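Side-chain contact in 16S rRNA (adenine(1408)-N(1))-methyltransferase (Escherichia coli, PDB 3P2E), which methylates N1 of adenine 1408 in the 16S rRNA of assembled 30S subunits, using S-adenosyl-L-methionine, and so confers resistance to aminoglycosides: residues A[38-43]-A[62-67]. Sequence-based numbering, arbitrary orientation.
With SAH (S-adenosyl-L-homocysteine), chain C.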
loop_
_atom_site.group_PDB
_atom_site.type_symbol
_atom_site.label_atom_id
_atom_site.label_comp_id
_atom_site.label_asym_id
_atom_site.label_seq_id
_atom_site.Cartn_x
_atom_site.Cartn_y
_atom_site.Cartn_z
ATOM N N ASN A 38 4.932 8.380 0.379
ATOM C CA ASN A 38 4.533 7.764 1.639
ATOM C C ASN A 38 5.446 6.591 1.961
ATOM O O ASN A 38 5.894 6.436 3.099
ATOM C CB ASN A 38 3.083 7.269 1.582
ATOM C CG ASN A 38 2.079 8.403 1.521
ATOM O OD1 ASN A 38 2.343 9.513 1.996
ATOM N ND2 ASN A 38 0.906 8.123 0.954
ATOM N N ILE A 39 5.727 5.774 0.950
ATOM C CA ILE A 39 6.572 4.603 1.135
ATOM C C ILE A 39 8.010 5.022 1.426
ATOM O O ILE A 39 8.711 4.362 2.194
ATOM C CB ILE A 39 6.535 3.686 -0.118
ATOM C CG1 ILE A 39 6.983 2.273 0.255
ATOM C CG2 ILE A 39 7.422 4.247 -1.211
ATOM C CD1 ILE A 39 5.991 1.536 1.117
ATOM N N TYR A 40 8.440 6.129 0.820
ATOM C CA TYR A 40 9.794 6.636 1.031
ATOM C C TYR A 40 9.976 6.986 2.507
ATOM O O TYR A 40 11.017 6.701 3.092
ATOM C CB TYR A 40 10.047 7.888 0.179
ATOM C CG TYR A 40 11.473 8.399 0.257
ATOM C CD1 TYR A 40 12.428 8.001 -0.676
ATOM C CD2 TYR A 40 11.877 9.236 1.297
ATOM C CE1 TYR A 40 13.757 8.423 -0.574
ATOM C CE2 TYR A 40 13.204 9.661 1.410
ATOM C CZ TYR A 40 14.136 9.249 0.474
ATOM O OH TYR A 40 15.450 9.649 0.592
ATOM N N LYS A 41 8.964 7.603 3.106
ATOM C CA LYS A 41 9.041 7.982 4.513
ATOM C C LYS A 41 9.055 6.753 5.410
ATOM O O LYS A 41 9.791 6.706 6.393
ATOM C CB LYS A 41 7.870 8.893 4.900
ATOM C CG LYS A 41 7.913 9.347 6.358
ATOM C CD LYS A 41 6.808 10.345 6.677
ATOM C CE LYS A 41 6.893 10.806 8.124
ATOM N NZ LYS A 41 5.832 11.792 8.464
ATOM N N LEU A 42 8.239 5.755 5.084
ATOM C CA LEU A 42 8.215 4.536 5.890
ATOM C C LEU A 42 9.577 3.857 5.846
ATOM O O LEU A 42 10.108 3.420 6.872
ATOM C CB LEU A 42 7.171 3.555 5.357
ATOM C CG LEU A 42 5.705 3.951 5.502
ATOM C CD1 LEU A 42 4.826 2.842 4.930
ATOM C CD2 LEU A 42 5.381 4.188 6.967
ATOM N N ALA A 43 10.135 3.780 4.644
ATOM C CA ALA A 43 11.420 3.135 4.413
ATOM C C ALA A 43 12.579 3.842 5.094
ATOM O O ALA A 43 13.466 3.196 5.648
ATOM C CB ALA A 43 11.681 3.038 2.924
ATOM N N PHE A 62 8.305 8.488 -11.133
ATOM C CA PHE A 62 9.626 8.849 -11.639
ATOM C C PHE A 62 10.527 9.647 -10.701
ATOM O O PHE A 62 11.704 9.326 -10.554
ATOM C CB PHE A 62 9.492 9.597 -12.973
ATOM C CG PHE A 62 9.078 8.720 -14.125
ATOM C CD1 PHE A 62 8.977 7.339 -13.973
ATOM C CD2 PHE A 62 8.812 9.275 -15.374
ATOM C CE1 PHE A 62 8.618 6.526 -15.045
ATOM C CE2 PHE A 62 8.453 8.469 -16.451
ATOM C CZ PHE A 62 8.356 7.091 -16.285
ATOM N N ASP A 63 9.992 10.685 -10.072
ATOM C CA ASP A 63 10.816 11.496 -9.181
ATOM C C ASP A 63 11.378 10.719 -8.001
ATOM O O ASP A 63 12.584 10.740 -7.757
ATOM C CB ASP A 63 10.030 12.711 -8.690
ATOM C CG ASP A 63 10.030 13.843 -9.698
ATOM O OD1 ASP A 63 9.725 13.584 -10.882
ATOM O OD2 ASP A 63 10.333 14.990 -9.309
ATOM N N ILE A 64 10.516 10.033 -7.262
ATOM C CA ILE A 64 10.996 9.273 -6.117
ATOM C C ILE A 64 11.805 8.050 -6.552
ATOM O O ILE A 64 12.732 7.638 -5.862
ATOM C CB ILE A 64 9.828 8.839 -5.204
ATOM C CG1 ILE A 64 9.189 10.074 -4.561
ATOM C CG2 ILE A 64 10.334 7.882 -4.126
ATOM C CD1 ILE A 64 10.155 10.923 -3.740
ATOM N N SER A 65 11.466 7.478 -7.702
ATOM C CA SER A 65 12.198 6.323 -8.198
ATOM C C SER A 65 13.636 6.737 -8.512
ATOM O O SER A 65 14.576 5.979 -8.273
ATOM C CB SER A 65 11.538 5.770 -9.462
ATOM O OG SER A 65 12.279 4.678 -9.968
ATOM N N LYS A 66 13.799 7.946 -9.043
ATOM C CA LYS A 66 15.126 8.463 -9.371
ATOM C C LYS A 66 15.892 8.772 -8.091
ATOM O O LYS A 66 17.115 8.647 -8.040
ATOM C CB LYS A 66 15.008 9.732 -10.222
ATOM C CG LYS A 66 14.633 9.468 -11.676
ATOM C CD LYS A 66 14.163 10.741 -12.377
ATOM C CE LYS A 66 15.212 11.838 -12.331
ATOM N NZ LYS A 66 14.690 13.104 -12.927
ATOM N N LYS A 67 15.166 9.168 -7.054
ATOM C CA LYS A 67 15.786 9.503 -5.782
ATOM C C LYS A 67 16.337 8.288 -5.038
ATOM O O LYS A 67 17.446 8.337 -4.510
ATOM C CB LYS A 67 14.782 10.240 -4.887
ATOM C CG LYS A 67 15.362 10.715 -3.565
ATOM C CD LYS A 67 14.370 11.583 -2.803
ATOM C CE LYS A 67 15.000 12.157 -1.539
ATOM N NZ LYS A 67 14.110 13.136 -0.860
HETATM N N SAH C . -1.661 5.760 -1.732
HETATM C CA SAH C . -1.602 6.925 -2.446
HETATM C CB SAH C . -2.857 7.078 -3.309
HETATM C CG SAH C . -2.812 8.028 -4.469
HETATM S SD SAH C . -4.266 8.183 -5.451
HETATM C C SAH C . -1.318 8.131 -1.449
HETATM O O SAH C . -0.757 8.932 -2.069
HETATM O OXT SAH C . -1.635 8.174 -0.346
HETATM C "C5'" SAH C . -4.947 6.578 -5.888
HETATM C "C4'" SAH C . -3.777 5.697 -6.528
HETATM O "O4'" SAH C . -4.414 4.422 -6.678
HETATM C "C3'" SAH C . -3.300 6.146 -7.895
HETATM O "O3'" SAH C . -1.853 6.359 -7.895
HETATM C "C2'" SAH C . -3.804 5.021 -8.871
HETATM O "O2'" SAH C . -2.988 4.758 -9.992
HETATM C "C1'" SAH C . -3.940 3.813 -7.920
HETATM N N9 SAH C . -4.942 2.773 -8.382
HETATM C C8 SAH C . -6.250 3.004 -8.830
HETATM N N7 SAH C . -6.859 1.899 -9.221
HETATM C C5 SAH C . -5.849 0.905 -8.995
HETATM C C6 SAH C . -5.967 -0.505 -9.250
HETATM N N6 SAH C . -7.095 -1.058 -9.753
HETATM N N1 SAH C . -4.831 -1.233 -8.938
HETATM C C2 SAH C . -3.669 -0.651 -8.416
HETATM N N3 SAH C . -3.567 0.715 -8.173
HETATM C C4 SAH C . -4.707 1.410 -8.495
#
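The phenol ring of Tyr-40 spans the gap between two helices of a Rossmann-like methyltransferase fold, and Ile-64 CG2 and Lys-67 CE both approach it obliquely. It illustrates how one aromatic side chain can bridge neighbouring helices, here 37-44 and 62-68, whose nearest CA atoms across segments 38-43 and 62-67, those of Tyr-40 and Ile-64, are 7.7 Å apart. With CG anti to the backbone N (chi1 -175°), Tyr-40 carries its ring toward the second helix. Near the root of the ring, CD1 touches the branch methyl CG2 of Ile-64 at 4.0 Å, an apolar contact. Farther out, CE1, CZ and OH meet Lys-67, whose extended chain runs across the phenol at about a right angle: its CD is 3.9 Å from Tyr-40 CE1, and its CE 3.6 Å from Tyr-40 CZ. The lysine contributes methylenes, CE coming 3.3 Å from Tyr-40 OH, and no hydrogen bond joins the two segments; the Tyr-40 hydroxyl is instead hydrogen-bonded to the carbonyl of Gly-75. Ile-64 also packs on Phe-82 of strand 80-83, which Ile-39 touches from the first helix, so both helices rest against the same strand. Two residues before Tyr-40, Asn-38 serves the cofactor pocket: its OD1 accepts a hydrogen bond from Ser-195 N, while its ND2 lies 2.9 Å from carboxylate oxygen OXT of S-adenosyl-L-homocysteine.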